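Local atomic coordinates of tRNA(Ile2) 2-agmatinylcytidine synthetase TiaS (Archaeoglobus fulgidus, PDB entry 6AGG), a protein that uses ATP to attach agmatine to the wobble cytidine of its isoleucine tRNA, forming 2-agmatinylcytidine and switching the codon read from AUG to AUA. Residues A[42-47]-A[243-248]. Sequence-based numbering, arbitrary orientation.
With ACP (phosphomethylphosphonic acid adenylate ester), chain C.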
loop_
_atom_site.group_PDB
_atom_site.type_symbol
_atom_site.label_atom_id
_atom_site.label_comp_id
_atom_site.label_asym_id
_atom_site.label_seq_id
_atom_site.Cartn_x
_atom_site.Cartn_y
_atom_site.Cartn_z
ATOM N N LEU A 42 -2.664 4.229 13.680
ATOM C CA LEU A 42 -2.260 4.891 12.446
ATOM C C LEU A 42 -3.136 4.368 11.316
ATOM O O LEU A 42 -2.906 3.282 10.800
ATOM C CB LEU A 42 -0.784 4.623 12.133
ATOM C CG LEU A 42 0.034 5.629 11.312
ATOM C CD1 LEU A 42 1.181 4.926 10.569
ATOM C CD2 LEU A 42 -0.810 6.464 10.344
ATOM N N ILE A 43 -4.144 5.153 10.957
ATOM C CA ILE A 43 -5.115 4.795 9.934
ATOM C C ILE A 43 -4.809 5.398 8.551
ATOM O O ILE A 43 -4.912 6.613 8.342
ATOM C CB ILE A 43 -6.537 5.236 10.358
ATOM C CG1 ILE A 43 -6.864 4.728 11.769
ATOM C CG2 ILE A 43 -7.573 4.794 9.313
ATOM C CD1 ILE A 43 -6.906 3.186 11.879
ATOM N N ARG A 44 -4.455 4.531 7.607
ATOM C CA ARG A 44 -4.264 4.946 6.221
ATOM C C ARG A 44 -5.601 5.193 5.532
ATOM O O ARG A 44 -6.559 4.440 5.702
ATOM C CB ARG A 44 -3.451 3.907 5.451
ATOM C CG ARG A 44 -2.016 3.800 5.920
ATOM C CD ARG A 44 -1.304 5.145 5.825
ATOM N NE ARG A 44 -0.019 5.116 6.514
ATOM C CZ ARG A 44 0.992 5.932 6.248
ATOM N NH1 ARG A 44 0.873 6.847 5.297
ATOM N NH2 ARG A 44 2.126 5.826 6.928
ATOM N N LEU A 45 -5.661 6.268 4.759
ATOM C CA LEU A 45 -6.900 6.652 4.104
ATOM C C LEU A 45 -6.723 6.571 2.599
ATOM O O LEU A 45 -5.637 6.225 2.114
ATOM C CB LEU A 45 -7.325 8.061 4.539
ATOM C CG LEU A 45 -7.311 8.346 6.050
ATOM C CD1 LEU A 45 -7.740 9.763 6.331
ATOM C CD2 LEU A 45 -8.210 7.385 6.805
ATOM N N ASN A 46 -7.786 6.871 1.861
ATOM C CA ASN A 46 -7.735 6.730 0.419
ATOM C C ASN A 46 -6.427 7.321 -0.127
ATOM O O ASN A 46 -6.138 8.519 0.051
ATOM C CB ASN A 46 -8.974 7.347 -0.225
ATOM C CG ASN A 46 -8.947 7.264 -1.728
ATOM O OD1 ASN A 46 -7.917 6.956 -2.324
ATOM N ND2 ASN A 46 -10.082 7.550 -2.355
ATOM N N PRO A 47 -5.616 6.464 -0.771
ATOM C CA PRO A 47 -4.259 6.800 -1.228
ATOM C C PRO A 47 -4.155 7.508 -2.582
ATOM O O PRO A 47 -3.042 7.745 -3.046
ATOM C CB PRO A 47 -3.563 5.437 -1.280
ATOM C CG PRO A 47 -4.658 4.471 -1.511
ATOM C CD PRO A 47 -5.893 5.024 -0.863
ATOM N N VAL A 243 -1.118 0.407 16.177
ATOM C CA VAL A 243 -1.986 -0.511 15.472
ATOM C C VAL A 243 -2.440 0.222 14.215
ATOM O O VAL A 243 -2.860 1.382 14.299
ATOM C CB VAL A 243 -3.198 -0.927 16.326
ATOM C CG1 VAL A 243 -3.700 0.251 17.143
ATOM C CG2 VAL A 243 -4.306 -1.485 15.439
ATOM N N THR A 244 -2.342 -0.452 13.063
ATOM C CA THR A 244 -2.553 0.180 11.754
ATOM C C THR A 244 -3.440 -0.636 10.804
ATOM O O THR A 244 -3.906 -1.721 11.146
ATOM C CB THR A 244 -1.205 0.455 11.030
ATOM O OG1 THR A 244 -0.615 -0.784 10.600
ATOM C CG2 THR A 244 -0.231 1.203 11.956
ATOM N N ASN A 245 -3.676 -0.086 9.615
ATOM C CA ASN A 245 -4.325 -0.826 8.531
ATOM C C ASN A 245 -3.382 -0.998 7.344
ATOM O O ASN A 245 -3.805 -1.345 6.247
ATOM C CB ASN A 245 -5.662 -0.189 8.109
ATOM C CG ASN A 245 -5.517 1.251 7.596
ATOM O OD1 ASN A 245 -4.467 1.886 7.747
ATOM N ND2 ASN A 245 -6.593 1.773 6.999
ATOM N N HIS A 246 -2.101 -0.734 7.584
ATOM C CA HIS A 246 -1.052 -1.074 6.635
ATOM C C HIS A 246 -1.201 -2.526 6.240
ATOM O O HIS A 246 -1.436 -3.368 7.101
ATOM C CB HIS A 246 0.324 -0.923 7.278
ATOM C CG HIS A 246 0.658 0.474 7.670
ATOM N ND1 HIS A 246 0.276 1.568 6.925
ATOM C CD2 HIS A 246 1.348 0.963 8.731
ATOM C CE1 HIS A 246 0.720 2.668 7.503
ATOM N NE2 HIS A 246 1.374 2.324 8.600
ATOM N N ALA A 247 -1.052 -2.813 4.951
ATOM C CA ALA A 247 -0.955 -4.188 4.470
ATOM C C ALA A 247 -2.224 -5.022 4.707
ATOM O O ALA A 247 -2.157 -6.160 5.160
ATOM C CB ALA A 247 0.270 -4.876 5.104
ATOM N N THR A 248 -3.382 -4.454 4.411
ATOM C CA THR A 248 -4.624 -5.193 4.591
ATOM C C THR A 248 -5.503 -5.168 3.343
ATOM O O THR A 248 -6.432 -5.965 3.223
ATOM C CB THR A 248 -5.439 -4.682 5.802
ATOM O OG1 THR A 248 -5.934 -3.366 5.531
ATOM C CG2 THR A 248 -4.602 -4.687 7.072
HETATM P PG ACP C . 2.206 12.462 6.505
HETATM O O1G ACP C . 2.814 13.206 7.774
HETATM O O2G ACP C . 3.550 13.224 5.875
HETATM O O3G ACP C . 3.120 11.153 7.195
HETATM P PB ACP C . -1.689 12.391 5.632
HETATM O O1B ACP C . -1.721 11.422 6.249
HETATM O O2B ACP C . -1.508 12.004 4.304
HETATM C C3B ACP C . 0.244 12.504 6.010
HETATM P PA ACP C . -2.182 15.077 5.077
HETATM O O1A ACP C . -1.428 16.217 5.124
HETATM O O2A ACP C . -2.944 14.947 6.295
HETATM O O3A ACP C . -1.234 13.838 4.899
HETATM O "O5'" ACP C . -3.323 15.234 3.745
HETATM C "C5'" ACP C . -4.632 14.597 3.944
HETATM C "C4'" ACP C . -5.843 15.481 4.013
HETATM O "O4'" ACP C . -6.802 14.934 3.176
HETATM C "C3'" ACP C . -6.404 15.432 5.382
HETATM O "O3'" ACP C . -7.009 16.682 5.647
HETATM C "C2'" ACP C . -7.380 14.430 5.342
HETATM O "O2'" ACP C . -8.373 14.631 6.369
HETATM C "C1'" ACP C . -7.915 14.489 4.053
HETATM N N9 ACP C . -8.474 13.173 3.579
HETATM C C8 ACP C . -8.038 11.966 3.940
HETATM N N7 ACP C . -8.778 11.043 3.276
HETATM C C5 ACP C . -9.683 11.683 2.486
HETATM C C6 ACP C . -10.701 11.241 1.589
HETATM N N6 ACP C . -10.946 9.921 1.366
HETATM N N1 ACP C . -11.431 12.197 0.956
HETATM C C2 ACP C . -11.221 13.505 1.147
HETATM N N3 ACP C . -10.270 13.930 1.985
HETATM C C4 ACP C . -9.493 13.050 2.664
#
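Leu-42 N donates to Val-243 O at 2.9 Å where strands 35-44 and 239-244 run parallel, and past this bond the two backbones separate. Asn-245 spans the widening gap, its amide standing in for a neighbouring strand's peptide: OD1 accepts from Arg-44 N at 2.6 Å, while ND2 gives a nearly straight bond (171°) to a lone pair of Arg-44 O, 3.0 Å away. Asparagine suits the place because its short side chain carries both donor and acceptor; with CG lying between the backbone N and carbonyl carbon (chi1 60°), the amide reaches Arg-44. Replaced by alanine, Asn-245 would lose both bonds, probably leaving the backbone N-H and C=O of Arg-44 without these partners and the strand end less well fixed. Leucine, apolar and buried, fits at Leu-42, where CB packs on CG2 of Thr-244 at 3.5 Å and CD1 meets the His-246 ring edge; CG of the bent Arg-44 chain lies near ND1 of that ring. Branched Thr-244 offers its methyl to Leu-42 and its hydroxyl to Thr-157. Leu-45 sets CD1 3.3 Å from C8 of the ATP analogue's adenine. The contact thus joins the TCKD and FLD domains through one continuous mixed sheet, between the nucleotide and agmatine sites.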